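Local atomic coordinates of beta-2-microglobulin (Danio rerio, PDB entry 4M9O), a protein that serves as the light-chain component of class I major histocompatibility complexes, which present peptide antigens to the immune system. Residues A[35-40]-A[64-69]. Numbering follows the deposited sequence.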
loop_
_atom_site.group_PDB
_atom_site.type_symbol
_atom_site.label_atom_id
_atom_site.label_comp_id
_atom_site.label_asym_id
_atom_site.label_seq_id
_atom_site.Cartn_x
_atom_site.Cartn_y
_atom_site.Cartn_z
ATOM N N PRO A 35 9.726 12.309 6.699
ATOM C CA PRO A 35 9.925 10.972 6.195
ATOM C C PRO A 35 9.605 9.859 7.177
ATOM O O PRO A 35 10.013 8.809 6.909
ATOM C CB PRO A 35 11.386 10.974 5.768
ATOM C CG PRO A 35 11.965 12.014 6.509
ATOM C CD PRO A 35 10.968 13.068 6.644
ATOM N N ASP A 36 8.968 10.097 8.299
ATOM C CA ASP A 36 8.562 9.015 9.172
ATOM C C ASP A 36 7.179 8.555 8.805
ATOM O O ASP A 36 6.260 9.295 8.853
ATOM C CB ASP A 36 8.602 9.430 10.636
ATOM C CG ASP A 36 9.942 9.180 11.280
ATOM O OD1 ASP A 36 10.622 8.230 10.917
ATOM O OD2 ASP A 36 10.320 9.904 12.188
ATOM N N ILE A 37 7.078 7.306 8.433
ATOM C CA ILE A 37 5.860 6.754 7.951
ATOM C C ILE A 37 5.731 5.259 8.277
ATOM O O ILE A 37 6.685 4.606 8.480
ATOM C CB ILE A 37 5.708 7.048 6.446
ATOM C CG1 ILE A 37 4.247 7.099 6.045
ATOM C CG2 ILE A 37 6.485 6.087 5.635
ATOM C CD1 ILE A 37 3.977 7.852 4.867
ATOM N N SER A 38 4.530 4.748 8.301
ATOM C CA SER A 38 4.349 3.320 8.337
ATOM C C SER A 38 3.145 2.765 7.606
ATOM O O SER A 38 2.111 3.362 7.570
ATOM C CB SER A 38 4.496 2.785 9.741
ATOM O OG SER A 38 3.324 2.476 10.317
ATOM N N ILE A 39 3.345 1.627 6.996
ATOM C CA ILE A 39 2.431 1.043 6.056
ATOM C C ILE A 39 2.144 -0.417 6.377
ATOM O O ILE A 39 3.027 -1.150 6.659
ATOM C CB ILE A 39 3.029 1.045 4.648
ATOM C CG1 ILE A 39 3.409 2.427 4.196
ATOM C CG2 ILE A 39 2.146 0.391 3.651
ATOM C CD1 ILE A 39 4.167 2.415 3.006
ATOM N N GLU A 40 0.896 -0.814 6.278
ATOM C CA GLU A 40 0.492 -2.217 6.399
ATOM C C GLU A 40 -0.505 -2.596 5.345
ATOM O O GLU A 40 -1.274 -1.797 4.921
ATOM C CB GLU A 40 -0.105 -2.588 7.747
ATOM C CG GLU A 40 0.757 -2.418 8.954
ATOM C CD GLU A 40 2.040 -3.197 8.928
ATOM O OE1 GLU A 40 2.110 -4.320 8.398
ATOM O OE2 GLU A 40 3.003 -2.672 9.465
ATOM N N PHE A 64 10.330 11.616 -1.119
ATOM C CA PHE A 64 10.446 10.370 -0.435
ATOM C C PHE A 64 9.419 9.392 -1.017
ATOM O O PHE A 64 8.338 9.770 -1.300
ATOM C CB PHE A 64 10.214 10.582 1.061
ATOM C CG PHE A 64 11.318 11.343 1.774
ATOM C CD1 PHE A 64 12.482 10.743 2.092
ATOM C CD2 PHE A 64 11.145 12.627 2.173
ATOM C CE1 PHE A 64 13.439 11.419 2.730
ATOM C CE2 PHE A 64 12.117 13.276 2.815
ATOM C CZ PHE A 64 13.247 12.686 3.085
ATOM N N HIS A 65 9.787 8.142 -1.177
ATOM C CA HIS A 65 8.846 7.120 -1.541
ATOM C C HIS A 65 9.126 5.724 -1.001
ATOM O O HIS A 65 10.227 5.355 -0.788
ATOM C CB HIS A 65 8.510 7.094 -3.033
ATOM C CG HIS A 65 9.646 6.724 -3.904
ATOM N ND1 HIS A 65 9.940 5.424 -4.230
ATOM C CD2 HIS A 65 10.570 7.480 -4.514
ATOM C CE1 HIS A 65 10.989 5.397 -5.019
ATOM N NE2 HIS A 65 11.387 6.634 -5.212
ATOM N N LEU A 66 8.064 4.998 -0.788
ATOM C CA LEU A 66 8.090 3.699 -0.224
ATOM C C LEU A 66 7.049 2.804 -0.877
ATOM O O LEU A 66 5.986 3.232 -1.144
ATOM C CB LEU A 66 7.792 3.851 1.251
ATOM C CG LEU A 66 8.195 2.821 2.264
ATOM C CD1 LEU A 66 9.669 2.675 2.321
ATOM C CD2 LEU A 66 7.677 3.210 3.622
ATOM N N THR A 67 7.378 1.548 -1.059
ATOM C CA THR A 67 6.479 0.559 -1.598
ATOM C C THR A 67 6.345 -0.706 -0.748
ATOM O O THR A 67 7.292 -1.285 -0.382
ATOM C CB THR A 67 6.904 0.178 -3.016
ATOM O OG1 THR A 67 6.839 1.319 -3.839
ATOM C CG2 THR A 67 6.052 -0.889 -3.585
ATOM N N LYS A 68 5.139 -1.098 -0.445
ATOM C CA LYS A 68 4.877 -2.338 0.224
ATOM C C LYS A 68 4.094 -3.283 -0.690
ATOM O O LYS A 68 3.150 -2.892 -1.281
ATOM C CB LYS A 68 4.121 -2.077 1.514
ATOM C CG LYS A 68 3.756 -3.241 2.272
ATOM C CD LYS A 68 4.614 -3.330 3.450
ATOM C CE LYS A 68 3.885 -3.629 4.673
ATOM N NZ LYS A 68 4.813 -3.674 5.746
ATOM N N SER A 69 4.520 -4.521 -0.791
ATOM C CA SER A 69 3.887 -5.506 -1.642
ATOM C C SER A 69 3.672 -6.881 -1.019
ATOM O O SER A 69 4.332 -7.221 -0.109
ATOM C CB SER A 69 4.661 -5.689 -2.913
ATOM O OG SER A 69 5.975 -5.972 -2.653
#
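CB of P35 stands over the centre of one face of the F64 ring, with CG beside CZ, in a CH-pi contact, CB lying 3.6 Å from the F64 ring centroid and 8° off the normal. Proline's rigid, low knob suits a flat aromatic surface. An alanine in place of F64 would probably leave P35 without its platform and open a gap at this end of the interface. Next along, the methyl CD2 of L66 is the bump and two isoleucines the hollow: it meets CG2 of I37 and CD1 of I39, each at 3.7 Å. Branched chains let neighbouring methyls share one projecting partner. I39 also sets its CG2 against CB of K68 (3.8 Å). Lysine suits this buried place, packing methylenes on I39 while a bend at chi2 (106°) helps carry NZ to I39 O for a weak hydrogen bond of 3.2 Å. E40 curls back, and its OE1 makes a long salt bridge to K68 NZ at 3.8 Å. Segments 38-40 and 64-69 run nearly parallel, at 20°, on facing sheets of the immunoglobulin sandwich. V29 of strand 23-30 touches both isoleucines, L56 of strand 52-59 packs on F64 and L66, and C82 of strand 80-86, disulfide-bonded to C27, lies against I39.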